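Local coordinates for protein SCO1, mitochondrial (Saccharomyces cerevisiae, PDB 2B7K) that acts as a mitochondrial copper chaperone needed for accumulation of cytochrome c oxidase subunits 1 and 2, probably by delivering or inserting copper, at residues A[59-64]-A[97-102]; A[43-48]-A[172-177]; A[77-82]-A[176-181]. All coordinates share one frame; numbering follows the deposited sequence.

Contact 1 of 3, residues A[59-64]-A[97-102]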
loop_
_atom_site.group_PDB
_atom_site.type_symbol
_atom_site.label_atom_id
_atom_site.label_comp_id
_atom_site.label_asym_id
_atom_site.label_seq_id
_atom_site.Cartn_x
_atom_site.Cartn_y
_atom_site.Cartn_z
ATOM N N ASP A 59 -5.618 2.083 -12.525
ATOM C CA ASP A 59 -6.901 1.462 -12.201
ATOM C C ASP A 59 -6.944 0.987 -10.746
ATOM O O ASP A 59 -7.972 1.115 -10.075
ATOM C CB ASP A 59 -7.182 0.271 -13.124
ATOM C CG ASP A 59 -7.410 0.684 -14.568
ATOM O OD1 ASP A 59 -8.051 1.732 -14.804
ATOM O OD2 ASP A 59 -6.963 -0.054 -15.468
ATOM N N GLU A 60 -5.833 0.436 -10.264
ATOM C CA GLU A 60 -5.767 -0.050 -8.885
ATOM C C GLU A 60 -5.818 1.107 -7.893
ATOM O O GLU A 60 -6.506 1.035 -6.876
ATOM C CB GLU A 60 -4.482 -0.851 -8.659
ATOM C CG GLU A 60 -4.414 -2.168 -9.411
ATOM C CD GLU A 60 -5.355 -3.221 -8.853
ATOM O OE1 GLU A 60 -6.588 -3.057 -8.968
ATOM O OE2 GLU A 60 -4.854 -4.221 -8.293
ATOM N N LEU A 61 -5.067 2.165 -8.173
ATOM C CA LEU A 61 -5.048 3.324 -7.293
ATOM C C LEU A 61 -6.422 3.991 -7.275
ATOM O O LEU A 61 -6.842 4.529 -6.254
ATOM C CB LEU A 61 -3.968 4.315 -7.738
ATOM C CG LEU A 61 -2.529 3.833 -7.510
ATOM C CD1 LEU A 61 -1.565 4.804 -8.160
ATOM C CD2 LEU A 61 -2.243 3.718 -6.014
ATOM N N ASP A 62 -7.127 3.950 -8.402
ATOM C CA ASP A 62 -8.465 4.536 -8.458
ATOM C C ASP A 62 -9.374 3.729 -7.539
ATOM O O ASP A 62 -10.127 4.296 -6.748
ATOM C CB ASP A 62 -9.021 4.502 -9.883
ATOM C CG ASP A 62 -8.620 5.720 -10.699
ATOM O OD1 ASP A 62 -8.899 5.737 -11.919
ATOM O OD2 ASP A 62 -8.034 6.662 -10.123
ATOM N N LYS A 63 -9.290 2.404 -7.638
ATOM C CA LYS A 63 -10.107 1.530 -6.807
ATOM C C LYS A 63 -9.809 1.783 -5.333
ATOM O O LYS A 63 -10.726 1.833 -4.508
ATOM C CB LYS A 63 -9.848 0.056 -7.152
ATOM C CG LYS A 63 -10.744 -0.924 -6.388
ATOM C CD LYS A 63 -10.553 -2.372 -6.847
ATOM C CE LYS A 63 -9.132 -2.874 -6.598
ATOM N NZ LYS A 63 -8.954 -4.296 -7.040
ATOM N N LEU A 64 -8.527 1.943 -5.005
ATOM C CA LEU A 64 -8.120 2.193 -3.623
ATOM C C LEU A 64 -8.759 3.484 -3.094
ATOM O O LEU A 64 -9.187 3.549 -1.943
ATOM C CB LEU A 64 -6.589 2.278 -3.523
ATOM C CG LEU A 64 -6.002 2.630 -2.149
ATOM C CD1 LEU A 64 -6.403 1.560 -1.135
ATOM C CD2 LEU A 64 -4.479 2.743 -2.238
ATOM N N LYS A 97 5.116 12.468 -6.149
ATOM C CA LYS A 97 4.193 13.516 -5.726
ATOM C C LYS A 97 3.297 13.925 -6.890
ATOM O O LYS A 97 2.085 14.082 -6.727
ATOM C CB LYS A 97 4.952 14.743 -5.208
ATOM C CG LYS A 97 5.530 14.572 -3.817
ATOM C CD LYS A 97 6.095 15.881 -3.258
ATOM C CE LYS A 97 7.431 16.250 -3.890
ATOM N NZ LYS A 97 7.338 16.528 -5.348
ATOM N N GLU A 98 3.890 14.086 -8.070
ATOM C CA GLU A 98 3.115 14.485 -9.238
ATOM C C GLU A 98 2.163 13.384 -9.687
ATOM O O GLU A 98 1.004 13.649 -10.005
ATOM C CB GLU A 98 4.039 14.881 -10.393
ATOM C CG GLU A 98 3.286 15.244 -11.662
ATOM C CD GLU A 98 4.158 15.919 -12.698
ATOM O OE1 GLU A 98 3.684 16.104 -13.838
ATOM O OE2 GLU A 98 5.312 16.273 -12.373
ATOM N N TYR A 99 2.651 12.149 -9.708
ATOM C CA TYR A 99 1.825 11.015 -10.106
ATOM C C TYR A 99 0.626 10.844 -9.170
ATOM O O TYR A 99 -0.511 10.666 -9.623
ATOM C CB TYR A 99 2.655 9.727 -10.092
ATOM C CG TYR A 99 1.891 8.486 -10.502
ATOM C CD1 TYR A 99 1.410 8.335 -11.805
ATOM C CD2 TYR A 99 1.672 7.445 -9.594
ATOM C CE1 TYR A 99 0.731 7.177 -12.196
ATOM C CE2 TYR A 99 0.997 6.281 -9.976
ATOM C CZ TYR A 99 0.532 6.153 -11.279
ATOM O OH TYR A 99 -0.098 4.988 -11.671
ATOM N N LEU A 100 0.880 10.900 -7.865
ATOM C CA LEU A 100 -0.189 10.715 -6.888
ATOM C C LEU A 100 -1.151 11.887 -6.747
ATOM O O LEU A 100 -2.215 11.740 -6.144
ATOM C CB LEU A 100 0.402 10.353 -5.521
ATOM C CG LEU A 100 1.079 8.975 -5.455
ATOM C CD1 LEU A 100 1.632 8.742 -4.048
ATOM C CD2 LEU A 100 0.068 7.875 -5.812
ATOM N N SER A 101 -0.800 13.039 -7.318
ATOM C CA SER A 101 -1.669 14.206 -7.230
ATOM C C SER A 101 -3.001 13.932 -7.929
ATOM O O SER A 101 -3.991 14.632 -7.697
ATOM C CB SER A 101 -0.986 15.440 -7.847
ATOM O OG SER A 101 -0.800 15.284 -9.243
ATOM N N ASP A 102 -3.025 12.907 -8.777
ATOM C CA ASP A 102 -4.239 12.541 -9.498
ATOM C C ASP A 102 -5.055 11.476 -8.769
ATOM O O ASP A 102 -6.061 10.994 -9.290
ATOM C CB ASP A 102 -3.885 12.055 -10.903
ATOM C CG ASP A 102 -3.451 13.191 -11.815
ATOM O OD1 ASP A 102 -2.777 12.923 -12.831
ATOM O OD2 ASP A 102 -3.793 14.354 -11.518
HETATM O O HOH W 1 -7.213 9.269 -11.024
#

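Contact 2 of 3, residues A[43-48]-A[172-177]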
loop_
_atom_site.group_PDB
_atom_site.type_symbol
_atom_site.label_atom_id
_atom_site.label_comp_id
_atom_site.label_asym_id
_atom_site.label_seq_id
_atom_site.Cartn_x
_atom_site.Cartn_y
_atom_site.Cartn_z
ATOM N N PHE A 43 -3.762 0.272 10.802
ATOM C CA PHE A 43 -3.980 -0.670 9.716
ATOM C C PHE A 43 -3.458 0.020 8.472
ATOM O O PHE A 43 -3.871 1.131 8.154
ATOM C CB PHE A 43 -5.469 -0.985 9.572
ATOM C CG PHE A 43 -5.892 -2.218 10.316
ATOM C CD1 PHE A 43 -5.589 -3.480 9.815
ATOM C CD2 PHE A 43 -6.556 -2.120 11.531
ATOM C CE1 PHE A 43 -5.940 -4.632 10.518
ATOM C CE2 PHE A 43 -6.913 -3.266 12.244
ATOM C CZ PHE A 43 -6.605 -4.520 11.736
ATOM N N SER A 44 -2.532 -0.635 7.785
ATOM C CA SER A 44 -1.946 -0.064 6.590
ATOM C C SER A 44 -2.308 -0.919 5.393
ATOM O O SER A 44 -2.511 -2.120 5.519
ATOM C CB SER A 44 -0.420 -0.006 6.735
ATOM O OG SER A 44 -0.040 0.734 7.888
ATOM N N ILE A 45 -2.407 -0.288 4.231
ATOM C CA ILE A 45 -2.698 -1.024 3.016
ATOM C C ILE A 45 -1.617 -0.598 2.025
ATOM O O ILE A 45 -1.460 0.582 1.711
ATOM C CB ILE A 45 -4.135 -0.736 2.505
ATOM C CG1 ILE A 45 -4.424 -1.634 1.301
ATOM C CG2 ILE A 45 -4.311 0.752 2.188
ATOM C CD1 ILE A 45 -5.911 -1.807 0.992
ATOM N N ILE A 46 -0.848 -1.576 1.571
ATOM C CA ILE A 46 0.271 -1.334 0.675
ATOM C C ILE A 46 0.058 -1.818 -0.748
ATOM O O ILE A 46 -0.453 -2.913 -0.977
ATOM C CB ILE A 46 1.535 -2.016 1.227
ATOM C CG1 ILE A 46 1.795 -1.524 2.653
ATOM C CG2 ILE A 46 2.729 -1.734 0.322
ATOM C CD1 ILE A 46 2.879 -2.301 3.377
ATOM N N TYR A 47 0.457 -0.988 -1.702
ATOM C CA TYR A 47 0.340 -1.351 -3.108
ATOM C C TYR A 47 1.674 -1.079 -3.778
ATOM O O TYR A 47 2.221 0.015 -3.651
ATOM C CB TYR A 47 -0.752 -0.530 -3.803
ATOM C CG TYR A 47 -0.859 -0.831 -5.287
ATOM C CD1 TYR A 47 -1.301 -2.075 -5.735
ATOM C CD2 TYR A 47 -0.468 0.110 -6.238
ATOM C CE1 TYR A 47 -1.347 -2.379 -7.100
ATOM C CE2 TYR A 47 -0.504 -0.180 -7.603
ATOM C CZ TYR A 47 -0.943 -1.428 -8.027
ATOM O OH TYR A 47 -0.951 -1.725 -9.377
ATOM N N PHE A 48 2.192 -2.082 -4.480
ATOM C CA PHE A 48 3.455 -1.963 -5.201
ATOM C C PHE A 48 3.142 -1.707 -6.679
ATOM O O PHE A 48 2.312 -2.395 -7.266
ATOM C CB PHE A 48 4.265 -3.265 -5.088
ATOM C CG PHE A 48 4.929 -3.463 -3.759
ATOM C CD1 PHE A 48 6.264 -3.110 -3.573
ATOM C CD2 PHE A 48 4.226 -4.010 -2.691
ATOM C CE1 PHE A 48 6.896 -3.299 -2.341
ATOM C CE2 PHE A 48 4.844 -4.204 -1.450
ATOM C CZ PHE A 48 6.185 -3.846 -1.276
ATOM N N ASP A 172 -15.807 -4.594 2.255
ATOM C CA ASP A 172 -16.352 -5.565 3.208
ATOM C C ASP A 172 -15.254 -6.362 3.911
ATOM O O ASP A 172 -15.302 -6.573 5.127
ATOM C CB ASP A 172 -17.314 -6.541 2.505
ATOM C CG ASP A 172 -18.550 -5.854 1.940
ATOM O OD1 ASP A 172 -19.014 -4.864 2.538
ATOM O OD2 ASP A 172 -19.080 -6.315 0.900
ATOM N N LYS A 173 -14.259 -6.795 3.137
ATOM C CA LYS A 173 -13.152 -7.582 3.667
ATOM C C LYS A 173 -12.284 -6.786 4.634
ATOM O O LYS A 173 -11.858 -7.297 5.669
ATOM C CB LYS A 173 -12.286 -8.109 2.517
ATOM C CG LYS A 173 -11.233 -9.124 2.943
ATOM C CD LYS A 173 -11.886 -10.403 3.449
ATOM C CE LYS A 173 -10.863 -11.496 3.704
ATOM N NZ LYS A 173 -11.517 -12.765 4.131
ATOM N N ILE A 174 -12.010 -5.530 4.298
ATOM C CA ILE A 174 -11.196 -4.694 5.166
ATOM C C ILE A 174 -11.933 -4.419 6.479
ATOM O O ILE A 174 -11.354 -4.535 7.558
ATOM C CB ILE A 174 -10.834 -3.372 4.448
ATOM C CG1 ILE A 174 -9.932 -3.693 3.250
ATOM C CG2 ILE A 174 -10.139 -2.416 5.404
ATOM C CD1 ILE A 174 -9.640 -2.513 2.350
ATOM N N VAL A 175 -13.214 -4.078 6.388
ATOM C CA VAL A 175 -14.009 -3.809 7.584
ATOM C C VAL A 175 -13.950 -5.000 8.539
ATOM O O VAL A 175 -13.731 -4.836 9.738
ATOM C CB VAL A 175 -15.480 -3.518 7.213
ATOM C CG1 VAL A 175 -16.324 -3.357 8.482
ATOM C CG2 VAL A 175 -15.553 -2.250 6.362
ATOM N N GLU A 176 -14.136 -6.196 7.995
ATOM C CA GLU A 176 -14.102 -7.431 8.779
ATOM C C GLU A 176 -12.818 -7.532 9.609
ATOM O O GLU A 176 -12.857 -7.830 10.806
ATOM C CB GLU A 176 -14.218 -8.631 7.831
ATOM C CG GLU A 176 -14.290 -9.987 8.513
ATOM C CD GLU A 176 -14.462 -11.127 7.522
ATOM O OE1 GLU A 176 -14.554 -12.293 7.962
ATOM O OE2 GLU A 176 -14.506 -10.861 6.301
ATOM N N HIS A 177 -11.683 -7.273 8.970
ATOM C CA HIS A 177 -10.385 -7.329 9.640
ATOM C C HIS A 177 -10.201 -6.257 10.706
ATOM O O HIS A 177 -9.705 -6.531 11.796
ATOM C CB HIS A 177 -9.259 -7.197 8.612
ATOM C CG HIS A 177 -8.964 -8.462 7.871
ATOM N ND1 HIS A 177 -8.395 -9.562 8.477
ATOM C CD2 HIS A 177 -9.171 -8.809 6.580
ATOM C CE1 HIS A 177 -8.264 -10.532 7.590
ATOM N NE2 HIS A 177 -8.727 -10.101 6.431
#

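Contact 3 of 3, residues A[77-82]-A[176-181]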
loop_
_atom_site.group_PDB
_atom_site.type_symbol
_atom_site.label_atom_id
_atom_site.label_comp_id
_atom_site.label_asym_id
_atom_site.label_seq_id
_atom_site.Cartn_x
_atom_site.Cartn_y
_atom_site.Cartn_z
ATOM N N ILE A 77 -13.535 4.301 9.351
ATOM C CA ILE A 77 -12.258 3.602 9.384
ATOM C C ILE A 77 -11.242 4.397 8.581
ATOM O O ILE A 77 -11.526 4.814 7.458
ATOM C CB ILE A 77 -12.377 2.181 8.768
ATOM C CG1 ILE A 77 -13.161 1.268 9.713
ATOM C CG2 ILE A 77 -10.989 1.610 8.481
ATOM C CD1 ILE A 77 -13.434 -0.123 9.143
ATOM N N THR A 78 -10.065 4.603 9.160
ATOM C CA THR A 78 -8.995 5.333 8.488
ATOM C C THR A 78 -7.761 4.438 8.359
ATOM O O THR A 78 -7.201 3.993 9.359
ATOM C CB THR A 78 -8.590 6.597 9.278
ATOM O OG1 THR A 78 -9.729 7.448 9.444
ATOM C CG2 THR A 78 -7.498 7.360 8.538
ATOM N N LEU A 79 -7.347 4.167 7.128
ATOM C CA LEU A 79 -6.174 3.333 6.899
ATOM C C LEU A 79 -4.967 4.198 6.554
ATOM O O LEU A 79 -5.097 5.401 6.307
ATOM C CB LEU A 79 -6.411 2.365 5.735
ATOM C CG LEU A 79 -7.616 1.425 5.745
ATOM C CD1 LEU A 79 -7.642 0.654 4.429
ATOM C CD2 LEU A 79 -7.540 0.461 6.924
ATOM N N GLN A 80 -3.792 3.573 6.555
ATOM C CA GLN A 80 -2.546 4.234 6.178
ATOM C C GLN A 80 -2.216 3.642 4.810
ATOM O O GLN A 80 -1.598 2.582 4.721
ATOM C CB GLN A 80 -1.406 3.903 7.156
ATOM C CG GLN A 80 -0.044 4.400 6.648
ATOM C CD GLN A 80 1.065 4.311 7.681
ATOM O OE1 GLN A 80 1.699 5.318 8.005
ATOM N NE2 GLN A 80 1.312 3.110 8.194
ATOM N N PRO A 81 -2.645 4.308 3.728
ATOM C CA PRO A 81 -2.379 3.813 2.373
ATOM C C PRO A 81 -0.984 4.178 1.904
ATOM O O PRO A 81 -0.570 5.338 1.989
ATOM C CB PRO A 81 -3.477 4.472 1.545
ATOM C CG PRO A 81 -3.653 5.783 2.224
ATOM C CD PRO A 81 -3.533 5.484 3.701
ATOM N N LEU A 82 -0.265 3.177 1.403
ATOM C CA LEU A 82 1.105 3.377 0.949
ATOM C C LEU A 82 1.309 2.857 -0.463
ATOM O O LEU A 82 0.903 1.739 -0.781
ATOM C CB LEU A 82 2.073 2.645 1.889
ATOM C CG LEU A 82 1.961 3.023 3.369
ATOM C CD1 LEU A 82 2.767 2.048 4.224
ATOM C CD2 LEU A 82 2.459 4.450 3.555
ATOM N N GLU A 176 -14.136 -6.196 7.995
ATOM C CA GLU A 176 -14.102 -7.431 8.779
ATOM C C GLU A 176 -12.818 -7.532 9.609
ATOM O O GLU A 176 -12.857 -7.830 10.806
ATOM C CB GLU A 176 -14.218 -8.631 7.831
ATOM C CG GLU A 176 -14.290 -9.987 8.513
ATOM C CD GLU A 176 -14.462 -11.127 7.522
ATOM O OE1 GLU A 176 -14.554 -12.293 7.962
ATOM O OE2 GLU A 176 -14.506 -10.861 6.301
ATOM N N HIS A 177 -11.683 -7.273 8.970
ATOM C CA HIS A 177 -10.385 -7.329 9.640
ATOM C C HIS A 177 -10.201 -6.257 10.706
ATOM O O HIS A 177 -9.705 -6.531 11.796
ATOM C CB HIS A 177 -9.259 -7.197 8.612
ATOM C CG HIS A 177 -8.964 -8.462 7.871
ATOM N ND1 HIS A 177 -8.395 -9.562 8.477
ATOM C CD2 HIS A 177 -9.171 -8.809 6.580
ATOM C CE1 HIS A 177 -8.264 -10.532 7.590
ATOM N NE2 HIS A 177 -8.727 -10.101 6.431
ATOM N N VAL A 178 -10.583 -5.027 10.380
ATOM C CA VAL A 178 -10.428 -3.921 11.310
ATOM C C VAL A 178 -11.303 -4.055 12.549
ATOM O O VAL A 178 -10.825 -3.884 13.676
ATOM C CB VAL A 178 -10.744 -2.574 10.617
ATOM C CG1 VAL A 178 -10.649 -1.429 11.610
ATOM C CG2 VAL A 178 -9.774 -2.356 9.471
ATOM N N LYS A 179 -12.577 -4.367 12.340
ATOM C CA LYS A 179 -13.508 -4.490 13.456
ATOM C C LYS A 179 -13.299 -5.712 14.340
ATOM O O LYS A 179 -13.687 -5.699 15.508
ATOM C CB LYS A 179 -14.954 -4.466 12.947
ATOM C CG LYS A 179 -15.339 -3.165 12.260
ATOM C CD LYS A 179 -16.827 -2.840 12.404
ATOM C CE LYS A 179 -17.732 -3.905 11.797
ATOM N NZ LYS A 179 -17.728 -5.185 12.565
ATOM N N SER A 180 -12.686 -6.761 13.805
ATOM C CA SER A 180 -12.461 -7.963 14.602
ATOM C C SER A 180 -11.064 -7.991 15.216
ATOM O O SER A 180 -10.734 -8.892 15.987
ATOM C CB SER A 180 -12.670 -9.216 13.748
ATOM O OG SER A 180 -11.643 -9.359 12.785
ATOM N N TYR A 181 -10.246 -6.998 14.885
ATOM C CA TYR A 181 -8.883 -6.941 15.406
ATOM C C TYR A 181 -8.805 -6.812 16.924
ATOM O O TYR A 181 -9.573 -6.075 17.540
ATOM C CB TYR A 181 -8.118 -5.772 14.781
ATOM C CG TYR A 181 -6.755 -5.548 15.402
ATOM C CD1 TYR A 181 -5.684 -6.391 15.109
ATOM C CD2 TYR A 181 -6.546 -4.512 16.315
ATOM C CE1 TYR A 181 -4.441 -6.210 15.708
ATOM C CE2 TYR A 181 -5.308 -4.326 16.922
ATOM C CZ TYR A 181 -4.263 -5.176 16.614
ATOM O OH TYR A 181 -3.038 -4.993 17.217
#

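Contact 1 of 3, residues A[59-64]-A[97-102]
Leu61 sets one methyl against both Tyr99 and Leu100, and that methyl, CD1, makes the dense part of the contact. It lies 3.5 Å from Tyr99 CE2 and 3.8 Å from Tyr99 OH, approaching the ring obliquely near its hydroxyl end. Its other neighbour is looser: Leu61 CD1 to Leu100 CD2 is 4.2 Å. Tyr99 reaches this far because its CG stands opposite the backbone N (chi1 -180°), which carries the ring toward helix 56-75. This helix follows strand 44-49 in the thioredoxin-like fold of the SCO family and carries Cys57 near its start; with Cys53 it probably binds copper. The Tyr99 side chain touches Cys57 and Pro58 as well, bringing helix 93-100 up beside the presumed metal site. Phe103 touches both Leu61 and Tyr99, while Tyr47 of strand 44-49 backs Leu61 from the sheet.

Away from this apolar patch the segments are joined by solvent. A water donates to Asp62 OD2 at 2.9 Å and to the backbone oxygen of Asp102, Asp102 O, at 2.7 Å, bridging the exposed aspartate to the backbone at Asp102. Nearby, Ser101 OG bonds to Glu98 O at 2.6 Å, from a position tilted 24° from the carbonyl plane, and Ser101 N approaches Glu98 O from the same face.

Contact 2 of 3, residues A[43-48]-A[172-177]
Two isoleucines extend their longer branches until the ends meet: in Ile45, CG1 lies opposite the backbone N (chi1 -175°), and in Ile174 it lies opposite the carbonyl carbon (chi1 -66°). Each then runs out nearly straight to its CD1. This joins strand 44-49, inside the mixed sheet of the thioredoxin-like fold, to helix 169-180 near the chain's C-terminal end, which covers the sheet face also packed by helix 56-75. The Ile45 CD1 and Ile174 CD1 methyls are 4.0 Å apart, and the two side chains cross at about a right angle, so they meet at their ends and do not lie alongside one another. Both are buried. Leu161 of strand 157-161 also touches Ile174, and Val175 reaches Leu71 of helix 56-75, so the C-terminal helix touches both that strand and helix 56-75.

One helical turn further on, Phe43 takes over the contact. Its backbone pairs with that of Gln80, and Tyr181 packs edge-to-face with its ring. The His177 imidazole turns away toward Asp159, leaving the backbone carbonyl of His177 to meet Phe43. No hydrogen bond crosses between the segments; the nearest approach is oblique to the ring, with Phe43 CZ 3.7 Å from His177 O and 4.1 Å from His177 C.

Contact 3 of 3, residues A[77-82]-A[176-181]
Ile77 sits in the connection that completes a beta-alpha-beta crossover, strand 44-49, helix 56-75 and strand 80-85, and there it meets Val178 near the end of helix 169-180. The two side chains reach toward each other tip to tip. Ile77 CD1 lies 3.9 Å from Val178 CB and just as far from Val178 CG1, so the terminal methyl rests on the valine's branch point as well as on one of its methyls. The inner CG1 of Ile77 follows at 4.1 Å from Val178 CG1. An extended branch in the isoleucine (chi2 175°) gives CD1 this reach. The second methyl of the valine serves a different partner, more loosely: Val178 CG2 is 4.4 Å from Leu79 CD2. Leu79 is buried against Leu68 and Leu71 of helix 56-75 and against Ile45, which ties Val178 to the packing between helix and sheet.

Around Val178 the helix makes polar bonds of its own. Glu176 O accepts from Ser180 N at 3.2 Å and from Ser180 OG at 2.8 Å, the two donors approaching from opposite faces of its plane, the hydroxyl tilted 23° from it. The hydroxyl makes a C=O...O angle of 144°, a bond within the helix itself. Across the contact only aliphatic carbons meet; with no hydrogen bond or charge pair between the segments, its hold rests on dispersion and burial of methyl groups.

Contacts 2 and 3 share helix 169-180, including Glu176 and His177, and bring it against strand 44-49 and the connection leading into its neighbour, strand 80-85; their centres are about 6 Å apart. Contact 2 lies closer to the chain's centre, while contact 3 uses a partly exposed valine. Both are apolar across the interface, though contact 2 adds an aromatic ring beside a backbone carbonyl. Contact 1, about 17 and 20 Å from them, joins two other helices: its leucine and tyrosine packing gives way to a water bridge outside, and its Tyr99 lies against the presumed copper ligand Cys57, whereas the others lie away from that site. Leu64 of 59-64 touches Ile45 and Pro81, linking all three.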